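Local coordinates for oxetanocin-like protein (Pyrococcus furiosus, PDB 1XX7), which is an HD-domain protein that forms a homodimer and, as a metal-dependent phosphohydrolase, probably removes the 5'-phosphate from 2'-deoxyribonucleoside 5'-monophosphates, at the interface of chains A and B. Sequence-based numbering; all coordinates share one arbitrary frame. Chains: chain A/B, oxetanocin-like protein.

Contact 1: the interface of chains A and B. Residues chain A 20, 37, 39-40, 43; chain B 37, 39-40.
A:Ser37 and B:Asp40, with their twins B:Ser37 and A:Asp40, show how a helix N-cap can be shared between two subunits. The hydroxyl OG of A:Ser37 gives its hydrogen to the carboxylate oxygen OD1 of B:Asp40 at 2.6 Å, meeting the syn lone pair, on the side of the other oxygen; B:Ser37 returns the same bond to A:Asp40. Each serine OG lies between its own backbone N and carbonyl carbon (chi1 73° in A:Ser37), a setting that lets it also accept the backbone N-H of the aspartate of its own chain, 3.1 Å from A:Asp40 N to A:Ser37 OG. The aspartate reciprocates through its second oxygen: A:Asp40 OD2 receives the N-H of A:Ser37 N at 3.0 Å on the anti side, somewhat out of the carboxylate plane. This is the capping box at the start of helix 38-58; in the direct bonds OD2 serves its own chain and OD1 the partner, while waters link OD2 across as well.

The two aspartate side chains cross obliquely, yet their carboxylate planes are only 25° apart, and water 1 lies near the OD2 atoms of both. Their closeness might raise the affinity of one for a proton, although the serine and backbone donors would offset the charge. Along one flank the aliphatic stem of A:Lys20 runs over B:Asp40, its CG 3.8 Å from B:Asp40 CB, while water 2 joins A:Lys20 O to B:Asp40 OD2. On the other flank B:Ala39 CB lies over the plane of the A:Tyr43 ring, outside its rim, 4.0 Å from A:Tyr43 CD2. Coupling the caps of two equivalent helices, the site ties the start of helix 38-58 to its counterpart at the centre of the homodimer.

Contact 2: the interface of chains A and B. Residues chain A 13, 16-17, 20; chain B 36, 41, 44, 135, 139.
The ammonium group of A:Lys20 reaches a cluster of acceptors on chain B, an example of a charged tip held by several directed acceptors. Two salt bridges hold it: A:Lys20 NZ lies 2.6 Å from B:Glu36 OE1, which it meets from above the carboxylate plane, and 2.9 Å from B:Asp135 OD1, where it takes the syn lone pair. The amide oxygen OE1 of B:Gln139 accepts a further hydrogen bond from A:Lys20 NZ at 2.8 Å, its side chain coming from the opposite direction. A chain extended beyond CG (chi2 -176°) carries the lysine this far.

Second-shell bonds fix B:Asp135. B:Arg44 grips it side-on, NE to B:Asp135 OD1 at 2.8 Å and NH2 to the backbone oxygen, both close to the guanidinium plane, while OD2 takes the ND1 hydrogen of B:His41 at the ring edge. The same arginine, B:Arg44, sends NH1 across to A:Ile13 O at 3.0 Å, approaching from above the carbonyl plane.

Among apolar contacts, A:Ile13 CG2 lies above one face of the B:Arg44 guanidinium and A:Lys20 CE above the other, both offset toward the rim. The bend at chi3 (64°) swings this guanidinium toward B:Asp135; B:Arg44 CD, set by the earlier torsions, lies 4.0 Å from A:Ala16 CB.

Helix 10-18 of chain A and the loop after it thus pack against helices 38-58 and 123-145 of chain B and the loop before helix 38-58, beside the metal ligand B:His41 of the HD site.

Contact 1: the interface of chains A and B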
ATOM      1  N   LYS A  20       1.802 -14.404  -6.567  1.00 15.41           N
ATOM      2  CA  LYS A  20       2.207 -13.571  -5.428  1.00 15.02           C
ATOM      3  C   LYS A  20       1.687 -12.149  -5.562  1.00 11.28           C
ATOM      4  O   LYS A  20       1.570 -11.438  -4.576  1.00 14.80           O
ATOM      5  CB  LYS A  20       3.711 -13.524  -5.226  1.00 14.53           C
ATOM      6  CG  LYS A  20       4.350 -14.882  -4.894  1.00 12.92           C
ATOM      7  CD  LYS A  20       5.831 -14.672  -4.613  1.00 14.45           C
ATOM      8  CE  LYS A  20       6.658 -15.967  -4.529  1.00 14.14           C
ATOM      9  NZ  LYS A  20       8.037 -15.646  -3.968  1.00 12.44           N
ATOM     10  N   SER A  37      -3.132 -11.907  -1.815  1.00 17.74           N
ATOM     11  CA  SER A  37      -2.901 -12.432  -3.112  1.00 16.09           C
ATOM     12  C   SER A  37      -3.470 -13.854  -3.245  1.00 13.43           C
ATOM     13  O   SER A  37      -3.895 -14.497  -2.249  1.00 11.38           O
ATOM     14  CB  SER A  37      -1.399 -12.405  -3.396  1.00 17.98           C
ATOM     15  OG  SER A  37      -0.716 -13.407  -2.657  1.00 19.30           O
ATOM     16  N   ALA A  39      -1.670 -16.396  -4.071  1.00 16.15           N
ATOM     17  CA  ALA A  39      -0.697 -17.228  -3.401  1.00 17.48           C
ATOM     18  C   ALA A  39      -0.893 -17.274  -1.888  1.00 16.18           C
ATOM     19  O   ALA A  39      -0.719 -18.322  -1.292  1.00 17.58           O
ATOM     20  CB  ALA A  39       0.660 -16.761  -3.717  1.00 19.25           C
ATOM     21  N   ASP A  40      -1.194 -16.130  -1.280  1.00 15.91           N
ATOM     22  CA  ASP A  40      -1.549 -16.019   0.153  1.00 16.48           C
ATOM     23  C   ASP A  40      -2.695 -17.007   0.473  1.00 15.86           C
ATOM     24  O   ASP A  40      -2.648 -17.795   1.420  1.00 12.47           O
ATOM     25  CB  ASP A  40      -2.031 -14.587   0.469  1.00 19.68           C
ATOM     26  CG  ASP A  40      -0.898 -13.586   0.695  1.00 22.13           C
ATOM     27  OD1 ASP A  40       0.192 -14.004   1.232  1.00 20.55           O
ATOM     28  OD2 ASP A  40      -1.113 -12.371   0.318  1.00 14.08           O
ATOM     29  N   TYR A  43      -1.690 -20.766  -0.248  1.00 18.76           N
ATOM     30  CA  TYR A  43      -0.921 -21.235   0.892  1.00 17.19           C
ATOM     31  C   TYR A  43      -1.795 -21.766   2.029  1.00 20.23           C
ATOM     32  O   TYR A  43      -1.548 -22.887   2.552  1.00 16.40           O
ATOM     33  CB  TYR A  43       0.002 -20.156   1.483  1.00 17.34           C
ATOM     34  CG  TYR A  43       0.578 -20.696   2.747  1.00 15.53           C
ATOM     35  CD1 TYR A  43       1.531 -21.724   2.699  1.00 18.39           C
ATOM     36  CD2 TYR A  43       0.098 -20.323   3.954  1.00 12.34           C
ATOM     37  CE1 TYR A  43       2.014 -22.307   3.850  1.00 17.04           C
ATOM     38  CE2 TYR A  43       0.580 -20.912   5.137  1.00 12.97           C
ATOM     39  CZ  TYR A  43       1.543 -21.906   5.050  1.00 16.90           C
ATOM     40  OH  TYR A  43       2.026 -22.525   6.161  1.00 18.23           O
TER
ATOM     41  N   SER B  37       4.777 -11.583   1.157  1.00 19.85           N
ATOM     42  CA  SER B  37       4.549 -12.117   2.453  1.00 15.36           C
ATOM     43  C   SER B  37       5.266 -13.488   2.588  1.00 12.89           C
ATOM     44  O   SER B  37       5.723 -14.076   1.616  1.00  9.88           O
ATOM     45  CB  SER B  37       3.054 -12.258   2.672  1.00 12.77           C
ATOM     46  OG  SER B  37       2.582 -13.391   1.942  1.00 15.96           O
ATOM     47  N   ALA B  39       3.699 -16.158   3.447  1.00 15.35           N
ATOM     48  CA  ALA B  39       2.765 -17.045   2.775  1.00 13.48           C
ATOM     49  C   ALA B  39       2.974 -17.092   1.279  1.00 12.91           C
ATOM     50  O   ALA B  39       2.912 -18.174   0.677  1.00 13.92           O
ATOM     51  CB  ALA B  39       1.345 -16.635   3.076  1.00 18.24           C
ATOM     52  N   ASP B  40       3.199 -15.930   0.664  1.00 15.76           N
ATOM     53  CA  ASP B  40       3.546 -15.857  -0.788  1.00 16.53           C
ATOM     54  C   ASP B  40       4.768 -16.768  -1.049  1.00 15.97           C
ATOM     55  O   ASP B  40       4.795 -17.595  -1.922  1.00 17.61           O
ATOM     56  CB  ASP B  40       3.928 -14.421  -1.163  1.00 16.47           C
ATOM     57  CG  ASP B  40       2.751 -13.512  -1.399  1.00 18.19           C
ATOM     58  OD1 ASP B  40       1.726 -13.974  -1.919  1.00 19.74           O
ATOM     59  OD2 ASP B  40       2.861 -12.302  -1.087  1.00 19.17           O
TER
HETATM   60  O   HOH W   1       0.799 -11.048  -0.287  1.00 17.12           O
HETATM   61  O   HOH W   2       3.567 -10.259  -3.165  1.00 20.10           O

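Contact 2: the interface of chains A and B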
ATOM      1  N   ILE A  13       7.908 -21.638 -12.670  1.00 22.13           N
ATOM      2  CA  ILE A  13       8.132 -21.066 -11.366  1.00 24.40           C
ATOM      3  C   ILE A  13       7.810 -19.571 -11.411  1.00 21.36           C
ATOM      4  O   ILE A  13       7.209 -19.051 -10.496  1.00 18.69           O
ATOM      5  CB  ILE A  13       9.587 -21.365 -10.893  1.00 22.58           C
ATOM      6  CG1 ILE A  13       9.684 -22.838 -10.531  1.00 25.61           C
ATOM      7  CG2 ILE A  13       9.948 -20.547  -9.725  1.00 24.53           C
ATOM      8  CD1 ILE A  13      11.063 -23.364 -10.374  1.00 25.42           C
ATOM      9  N   ALA A  16       3.982 -19.397 -11.315  1.00 23.40           N
ATOM     10  CA  ALA A  16       3.550 -19.402  -9.917  1.00 24.83           C
ATOM     11  C   ALA A  16       3.864 -18.094  -9.146  1.00 23.28           C
ATOM     12  O   ALA A  16       3.129 -17.700  -8.238  1.00 24.88           O
ATOM     13  CB  ALA A  16       4.190 -20.632  -9.149  1.00 21.39           C
ATOM     14  N   GLY A  17       4.981 -17.462  -9.458  1.00 20.39           N
ATOM     15  CA  GLY A  17       5.289 -16.146  -8.905  1.00 19.09           C
ATOM     16  C   GLY A  17       4.243 -15.075  -9.225  1.00 14.16           C
ATOM     17  O   GLY A  17       4.044 -14.163  -8.458  1.00 19.61           O
ATOM     18  N   LYS A  20       1.802 -14.404  -6.567  1.00 15.41           N
ATOM     19  CA  LYS A  20       2.207 -13.571  -5.428  1.00 15.02           C
ATOM     20  C   LYS A  20       1.687 -12.149  -5.562  1.00 11.28           C
ATOM     21  O   LYS A  20       1.570 -11.438  -4.576  1.00 14.80           O
ATOM     22  CB  LYS A  20       3.711 -13.524  -5.226  1.00 14.53           C
ATOM     23  CG  LYS A  20       4.350 -14.882  -4.894  1.00 12.92           C
ATOM     24  CD  LYS A  20       5.831 -14.672  -4.613  1.00 14.45           C
ATOM     25  CE  LYS A  20       6.658 -15.967  -4.529  1.00 14.14           C
ATOM     26  NZ  LYS A  20       8.037 -15.646  -3.968  1.00 12.44           N
TER
ATOM     27  N   GLU B  36       6.747  -9.417  -0.923  1.00 16.85           N
ATOM     28  CA  GLU B  36       6.028 -10.636  -0.655  1.00 15.12           C
ATOM     29  C   GLU B  36       5.911 -10.963   0.829  1.00 17.76           C
ATOM     30  O   GLU B  36       6.761 -10.603   1.659  1.00 14.37           O
ATOM     31  CB  GLU B  36       6.683 -11.818  -1.407  1.00 18.60           C
ATOM     32  CG  GLU B  36       8.156 -12.026  -1.110  1.00 17.27           C
ATOM     33  CD  GLU B  36       8.623 -13.480  -1.231  1.00 15.90           C
ATOM     34  OE1 GLU B  36       7.907 -14.378  -1.754  1.00 17.20           O
ATOM     35  OE2 GLU B  36       9.761 -13.720  -0.807  1.00 17.21           O
ATOM     36  N   HIS B  41       5.791 -16.557  -0.240  1.00 16.66           N
ATOM     37  CA  HIS B  41       7.004 -17.325  -0.301  1.00 16.56           C
ATOM     38  C   HIS B  41       6.766 -18.827  -0.095  1.00 12.46           C
ATOM     39  O   HIS B  41       7.216 -19.651  -0.903  1.00 10.07           O
ATOM     40  CB  HIS B  41       7.997 -16.739   0.746  1.00 14.47           C
ATOM     41  CG  HIS B  41       9.091 -17.659   1.119  1.00 14.67           C
ATOM     42  ND1 HIS B  41      10.114 -17.959   0.248  1.00 15.38           N
ATOM     43  CD2 HIS B  41       9.309 -18.395   2.243  1.00  8.73           C
ATOM     44  CE1 HIS B  41      10.957 -18.791   0.839  1.00 14.69           C
ATOM     45  NE2 HIS B  41      10.476 -19.102   2.032  1.00 11.92           N
ATOM     46  N   ARG B  44       5.101 -20.727  -3.103  1.00 15.70           N
ATOM     47  CA  ARG B  44       5.939 -21.120  -4.209  1.00 17.52           C
ATOM     48  C   ARG B  44       7.017 -22.123  -3.782  1.00 18.84           C
ATOM     49  O   ARG B  44       7.421 -22.923  -4.584  1.00 23.29           O
ATOM     50  CB  ARG B  44       6.551 -19.916  -4.968  1.00 16.54           C
ATOM     51  CG  ARG B  44       7.004 -20.334  -6.379  1.00 12.79           C
ATOM     52  CD  ARG B  44       7.384 -19.204  -7.306  1.00 16.69           C
ATOM     53  NE  ARG B  44       8.556 -18.444  -6.855  1.00 17.59           N
ATOM     54  CZ  ARG B  44       9.092 -17.420  -7.515  1.00 15.93           C
ATOM     55  NH1 ARG B  44       8.629 -17.058  -8.714  1.00 18.80           N
ATOM     56  NH2 ARG B  44      10.121 -16.768  -6.988  1.00 16.58           N
ATOM     57  N   ASP B 135      13.332 -20.253  -4.548  1.00 20.77           N
ATOM     58  CA  ASP B 135      12.318 -19.225  -4.485  1.00 21.54           C
ATOM     59  C   ASP B 135      12.954 -17.853  -4.316  1.00 19.21           C
ATOM     60  O   ASP B 135      12.607 -16.917  -5.033  1.00 20.03           O
ATOM     61  CB  ASP B 135      11.286 -19.466  -3.361  1.00 16.56           C
ATOM     62  CG  ASP B 135      10.280 -18.332  -3.273  1.00 14.56           C
ATOM     63  OD1 ASP B 135       9.545 -18.134  -4.252  1.00 14.07           O
ATOM     64  OD2 ASP B 135      10.267 -17.608  -2.260  1.00 15.54           O
ATOM     65  N   GLN B 139      13.104 -14.869  -6.983  1.00 18.53           N
ATOM     66  CA  GLN B 139      12.390 -13.661  -6.545  1.00 19.31           C
ATOM     67  C   GLN B 139      13.310 -12.434  -6.573  1.00 20.69           C
ATOM     68  O   GLN B 139      12.844 -11.338  -6.847  1.00 20.19           O
ATOM     69  CB  GLN B 139      11.792 -13.856  -5.130  1.00 13.94           C
ATOM     70  CG  GLN B 139      10.906 -12.745  -4.668  1.00 15.14           C
ATOM     71  CD  GLN B 139       9.686 -12.618  -5.556  1.00 15.53           C
ATOM     72  OE1 GLN B 139       8.863 -13.546  -5.623  1.00 17.94           O
ATOM     73  NE2 GLN B 139       9.608 -11.520  -6.322  1.00 13.42           N
TER

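Contact 1 and contact 2 are neighbouring parts of one two-fold symmetric dimer interface, about 8 Å apart between the centres of their C-alpha atoms. A:Lys20 belongs to both, its stem lying in contact 1 and its ammonium in contact 2, and helix 38-58 of chain B also passes through both. Contact 1 joins like elements of the two subunits, whereas contact 2 sets the N-terminal region of one against helices and a loop of the other. Because B:Asp135 binds both A:Lys20 and the metal ligand B:His41, dimerisation may help set the metal site, although the structure alone does not show this.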